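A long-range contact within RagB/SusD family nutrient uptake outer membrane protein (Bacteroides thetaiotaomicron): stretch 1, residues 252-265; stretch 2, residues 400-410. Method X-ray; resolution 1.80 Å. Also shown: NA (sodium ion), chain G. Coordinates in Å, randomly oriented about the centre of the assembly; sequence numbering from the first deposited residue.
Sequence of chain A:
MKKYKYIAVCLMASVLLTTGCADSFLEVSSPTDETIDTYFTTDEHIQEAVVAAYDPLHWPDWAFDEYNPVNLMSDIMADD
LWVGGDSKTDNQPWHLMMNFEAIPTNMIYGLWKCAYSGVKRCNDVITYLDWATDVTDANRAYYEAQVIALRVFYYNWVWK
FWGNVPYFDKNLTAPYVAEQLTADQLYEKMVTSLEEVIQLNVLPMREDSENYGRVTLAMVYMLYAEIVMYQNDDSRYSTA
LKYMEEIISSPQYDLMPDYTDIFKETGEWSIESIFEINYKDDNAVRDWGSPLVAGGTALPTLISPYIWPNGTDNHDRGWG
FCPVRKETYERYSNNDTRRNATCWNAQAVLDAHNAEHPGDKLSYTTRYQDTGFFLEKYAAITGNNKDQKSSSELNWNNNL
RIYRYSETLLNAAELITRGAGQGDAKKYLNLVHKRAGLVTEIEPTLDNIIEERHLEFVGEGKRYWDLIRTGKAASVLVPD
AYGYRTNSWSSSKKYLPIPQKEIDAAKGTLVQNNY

Stretch 1 252-265: QYDLMPDYTDIFKE
Stretch 2, residues 400-410: LRIYRYSETLL

This is a mixed contact in which a largely irregular segment packs on a strand-to-helix junction through aromatic, aliphatic and arginine side chains, with one cross-stretch hydrogen bond and a shared sodium ion. The two stretches bury 561 Å² between them.

Stretch 2 runs as a strand from L400 to R404, which gives way to a helix that runs on past L410. Stretch 1 is loop or turn, with helical phi/psi at 259-262. The register is antiparallel: D254 CA lies 6.1 Å from Y405 CA, and F263 CA lies 8.2 Å from R401 CA.

At the first end, extended Y253 (chi1 m) and D254 (phi/psi -135/132 and -166/175) lay their backbone over one face of the Y405 ring. Y405 has chi1 t and chi2 72°, and its CA-to-CB bond points toward stretch 1. D254 C is 3.3 Å from Y405 CD2, and Y253 CB is 3.6 Å from Y405 CD1. The sodium ion ties this end together, with NA 2.4 Å from Y253 O and 2.8 Å from Y405 OH. Water 1 is a further ligand, its O 2.2 Å from NA; two more atoms come from elsewhere in the structure.

L255 (m, t) adds apolar packing. Its CD2 is 3.9 Å from Y405 CD2, and its CD1 is 3.8 Å from L409 CD1 (L409 m, t). L255 N donates to D254 OD1 at 2.8 Å, so the D254 carboxylate folds back on the next backbone amide.

At the other end, the CA-to-CB bond of R401 (m, p, t) points toward stretch 1. Its NH2 donates to I262 O at 3.0 Å. K264 O also lies 3.0 Å from R401 NH2. Both carbonyls sit near the guanidinium plane, while F263 CA lies over one face.

R404 (m, t, m) lies between these ends. F263 (chi1 m, chi2 -79°) places CE2 over one guanidinium face, with CZ 3.7 Å from R404 NE. R404 NE, NH1 and NH2 are hydrogen-bonded elsewhere in the structure. I262 CD1, 3.7 Å from R404 NH1, and Y259 OH, 3.6 Å from R404 NH2, therefore pack around a group whose polar needs are met.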

# COMPACT_ATOMS: atom_id res chain seq x y z
N GLN A 252 6.84 -8.85 -20.40
CA GLN A 252 6.19 -7.51 -20.23
C GLN A 252 6.20 -7.06 -18.77
O GLN A 252 5.52 -6.05 -18.45
CB GLN A 252 4.82 -7.54 -20.87
CG GLN A 252 4.95 -7.67 -22.39
CD GLN A 252 3.61 -7.45 -23.03
OE1 GLN A 252 3.38 -6.45 -23.72
NE2 GLN A 252 2.70 -8.38 -22.78
N TYR A 253 7.02 -7.71 -17.96
CA TYR A 253 7.34 -7.31 -16.57
C TYR A 253 8.85 -7.42 -16.39
O TYR A 253 9.47 -8.45 -16.76
CB TYR A 253 6.56 -8.17 -15.57
CG TYR A 253 5.08 -7.96 -15.62
CD1 TYR A 253 4.51 -6.74 -15.26
CD2 TYR A 253 4.23 -8.98 -15.99
CE1 TYR A 253 3.14 -6.55 -15.29
CE2 TYR A 253 2.86 -8.80 -16.07
CZ TYR A 253 2.31 -7.57 -15.71
OH TYR A 253 0.95 -7.41 -15.72
N ASP A 254 9.46 -6.39 -15.83
CA ASP A 254 10.92 -6.36 -15.66
C ASP A 254 11.23 -5.22 -14.70
O ASP A 254 10.25 -4.48 -14.37
CB ASP A 254 11.64 -6.14 -16.99
CG ASP A 254 13.06 -6.72 -17.03
OD1 ASP A 254 13.63 -6.98 -15.95
OD2 ASP A 254 13.58 -6.89 -18.15
N LEU A 255 12.50 -5.07 -14.32
CA LEU A 255 12.94 -3.96 -13.42
C LEU A 255 13.24 -2.74 -14.27
O LEU A 255 13.89 -2.87 -15.34
CB LEU A 255 14.17 -4.35 -12.60
CG LEU A 255 14.00 -5.46 -11.57
CD1 LEU A 255 15.32 -5.79 -10.89
CD2 LEU A 255 12.93 -5.12 -10.54
N MET A 256 12.83 -1.55 -13.80
CA MET A 256 13.32 -0.29 -14.39
C MET A 256 14.80 -0.24 -14.07
O MET A 256 15.27 -0.56 -12.97
CB MET A 256 12.62 0.93 -13.77
CG MET A 256 11.11 0.90 -13.91
SD MET A 256 10.36 2.56 -13.71
CE MET A 256 10.86 3.26 -15.29
N PRO A 257 15.66 0.13 -15.05
CA PRO A 257 17.08 0.10 -14.77
C PRO A 257 17.51 1.09 -13.69
O PRO A 257 18.50 0.83 -13.05
CB PRO A 257 17.72 0.48 -16.11
CG PRO A 257 16.68 0.19 -17.17
CD PRO A 257 15.34 0.33 -16.47
N ASP A 258 16.79 2.21 -13.54
CA ASP A 258 17.15 3.28 -12.57
C ASP A 258 16.05 3.41 -11.52
O ASP A 258 14.93 3.80 -11.89
CB ASP A 258 17.36 4.64 -13.24
CG ASP A 258 17.97 5.67 -12.32
OD1 ASP A 258 17.82 5.52 -11.07
OD2 ASP A 258 18.66 6.60 -12.83
N TYR A 259 16.32 3.04 -10.27
CA TYR A 259 15.27 3.01 -9.22
C TYR A 259 14.66 4.42 -9.08
O TYR A 259 13.48 4.55 -8.74
CB TYR A 259 15.87 2.49 -7.92
CG TYR A 259 14.88 2.32 -6.78
CD1 TYR A 259 14.50 3.41 -6.02
CD2 TYR A 259 14.40 1.06 -6.42
CE1 TYR A 259 13.62 3.28 -4.94
CE2 TYR A 259 13.55 0.91 -5.33
CZ TYR A 259 13.17 2.02 -4.58
OH TYR A 259 12.33 1.85 -3.50
N THR A 260 15.43 5.47 -9.34
CA THR A 260 14.96 6.88 -9.23
C THR A 260 13.90 7.20 -10.29
O THR A 260 13.28 8.20 -10.15
CB THR A 260 16.10 7.90 -9.28
OG1 THR A 260 16.61 7.88 -10.61
CG2 THR A 260 17.21 7.60 -8.31
N ASP A 261 13.62 6.35 -11.28
CA ASP A 261 12.58 6.63 -12.30
C ASP A 261 11.20 6.06 -11.90
O ASP A 261 10.18 6.45 -12.51
CB ASP A 261 12.98 6.06 -13.66
CG ASP A 261 14.13 6.78 -14.33
OD1 ASP A 261 14.30 8.00 -14.06
OD2 ASP A 261 14.85 6.09 -15.10
N ILE A 262 11.17 5.22 -10.88
CA ILE A 262 9.95 4.44 -10.53
C ILE A 262 8.80 5.37 -10.10
O ILE A 262 7.67 5.16 -10.58
CB ILE A 262 10.27 3.42 -9.43
CG1 ILE A 262 11.23 2.34 -9.95
CG2 ILE A 262 8.96 2.80 -8.94
CD1 ILE A 262 11.83 1.46 -8.84
N PHE A 263 9.06 6.30 -9.18
CA PHE A 263 8.04 7.07 -8.42
C PHE A 263 7.80 8.43 -9.07
O PHE A 263 6.95 9.18 -8.61
CB PHE A 263 8.43 7.18 -6.93
CG PHE A 263 8.31 5.82 -6.28
CD1 PHE A 263 7.08 5.34 -5.91
CD2 PHE A 263 9.41 5.02 -6.10
CE1 PHE A 263 6.93 4.07 -5.39
CE2 PHE A 263 9.26 3.75 -5.56
CZ PHE A 263 8.03 3.28 -5.18
N LYS A 264 8.52 8.71 -10.16
CA LYS A 264 8.19 9.83 -11.07
C LYS A 264 6.86 9.57 -11.74
O LYS A 264 6.50 8.36 -12.00
CB LYS A 264 9.28 9.98 -12.14
CG LYS A 264 10.62 10.39 -11.59
CD LYS A 264 11.69 10.48 -12.68
CE LYS A 264 13.02 10.99 -12.14
NZ LYS A 264 14.05 10.87 -13.19
N GLU A 265 6.22 10.64 -12.18
CA GLU A 265 4.95 10.51 -12.91
C GLU A 265 5.19 9.67 -14.18
O GLU A 265 4.33 8.81 -14.51
CB GLU A 265 4.34 11.88 -13.21
CG GLU A 265 3.00 11.73 -13.88
CD GLU A 265 2.30 12.99 -14.36
OE1 GLU A 265 2.94 14.06 -14.50
OE2 GLU A 265 1.09 12.87 -14.56
N LEU A 400 -0.61 5.37 -6.31
CA LEU A 400 -0.08 4.55 -5.18
C LEU A 400 0.38 3.23 -5.78
O LEU A 400 -0.46 2.47 -6.31
CB LEU A 400 -1.14 4.38 -4.08
CG LEU A 400 -0.61 3.60 -2.89
CD1 LEU A 400 0.50 4.36 -2.18
CD2 LEU A 400 -1.76 3.25 -1.94
N ARG A 401 1.70 2.98 -5.77
CA ARG A 401 2.23 1.70 -6.30
C ARG A 401 1.87 0.57 -5.33
O ARG A 401 2.24 0.63 -4.17
CB ARG A 401 3.73 1.81 -6.53
CG ARG A 401 4.11 2.54 -7.82
CD ARG A 401 3.75 4.02 -7.81
NE ARG A 401 4.48 4.71 -8.89
CZ ARG A 401 4.33 5.99 -9.21
NH1 ARG A 401 3.45 6.75 -8.57
NH2 ARG A 401 5.04 6.50 -10.20
N ILE A 402 1.19 -0.47 -5.77
CA ILE A 402 0.78 -1.61 -4.90
C ILE A 402 1.75 -2.79 -5.10
O ILE A 402 2.39 -3.18 -4.11
CB ILE A 402 -0.69 -1.99 -5.20
CG1 ILE A 402 -1.65 -0.81 -5.02
CG2 ILE A 402 -1.10 -3.18 -4.34
CD1 ILE A 402 -1.59 -0.17 -3.64
N TYR A 403 1.91 -3.27 -6.35
CA TYR A 403 2.78 -4.41 -6.71
C TYR A 403 3.77 -4.00 -7.79
O TYR A 403 3.36 -3.48 -8.89
CB TYR A 403 1.99 -5.62 -7.19
CG TYR A 403 1.05 -6.14 -6.16
CD1 TYR A 403 1.51 -6.51 -4.90
CD2 TYR A 403 -0.28 -6.36 -6.47
CE1 TYR A 403 0.64 -7.02 -3.93
CE2 TYR A 403 -1.14 -6.89 -5.51
CZ TYR A 403 -0.68 -7.24 -4.26
OH TYR A 403 -1.59 -7.69 -3.33
N ARG A 404 5.05 -4.18 -7.46
CA ARG A 404 6.18 -3.90 -8.38
C ARG A 404 6.90 -5.22 -8.62
O ARG A 404 6.92 -6.08 -7.73
CB ARG A 404 7.14 -2.87 -7.81
CG ARG A 404 6.45 -1.55 -7.49
CD ARG A 404 7.39 -0.39 -7.25
NE ARG A 404 8.12 -0.38 -5.98
CZ ARG A 404 9.40 -0.70 -5.81
NH1 ARG A 404 10.15 -1.14 -6.83
NH2 ARG A 404 9.96 -0.57 -4.62
N TYR A 405 7.53 -5.33 -9.78
CA TYR A 405 8.22 -6.57 -10.18
C TYR A 405 9.34 -6.92 -9.21
O TYR A 405 9.64 -8.08 -9.08
CB TYR A 405 8.76 -6.40 -11.59
CG TYR A 405 9.38 -7.63 -12.21
CD1 TYR A 405 8.61 -8.69 -12.62
CD2 TYR A 405 10.73 -7.65 -12.51
CE1 TYR A 405 9.18 -9.77 -13.29
CE2 TYR A 405 11.32 -8.72 -13.15
CZ TYR A 405 10.54 -9.78 -13.56
OH TYR A 405 11.15 -10.80 -14.24
N SER A 406 10.00 -5.97 -8.55
CA SER A 406 11.02 -6.34 -7.54
C SER A 406 10.38 -7.21 -6.43
O SER A 406 11.06 -8.08 -5.87
CB SER A 406 11.70 -5.12 -7.01
OG SER A 406 10.78 -4.30 -6.34
N GLU A 407 9.09 -7.02 -6.15
CA GLU A 407 8.38 -7.85 -5.18
C GLU A 407 8.16 -9.25 -5.73
O GLU A 407 8.27 -10.23 -4.93
CB GLU A 407 7.05 -7.23 -4.77
CG GLU A 407 6.52 -7.91 -3.53
CD GLU A 407 5.33 -7.30 -2.83
OE1 GLU A 407 4.75 -6.31 -3.34
OE2 GLU A 407 4.97 -7.89 -1.75
N THR A 408 7.86 -9.36 -7.03
CA THR A 408 7.78 -10.67 -7.69
C THR A 408 9.10 -11.43 -7.48
O THR A 408 9.07 -12.59 -7.11
CB THR A 408 7.50 -10.50 -9.19
OG1 THR A 408 6.37 -9.65 -9.39
CG2 THR A 408 7.23 -11.83 -9.84
N LEU A 409 10.23 -10.80 -7.80
CA LEU A 409 11.57 -11.43 -7.73
C LEU A 409 11.89 -11.83 -6.28
O LEU A 409 12.38 -12.97 -6.06
CB LEU A 409 12.62 -10.47 -8.29
CG LEU A 409 12.63 -10.21 -9.80
CD1 LEU A 409 13.54 -9.05 -10.13
CD2 LEU A 409 13.06 -11.43 -10.60
N LEU A 410 11.64 -10.95 -5.31
CA LEU A 410 11.95 -11.25 -3.90
C LEU A 410 11.00 -12.34 -3.39
O LEU A 410 11.46 -13.20 -2.60
CB LEU A 410 11.89 -9.94 -3.11
CG LEU A 410 13.01 -8.97 -3.46
CD1 LEU A 410 12.91 -7.64 -2.72
CD2 LEU A 410 14.38 -9.58 -3.20
NA NA G . 9.84 -10.79 -16.72
O HOH W 1 11.68 -10.58 -17.99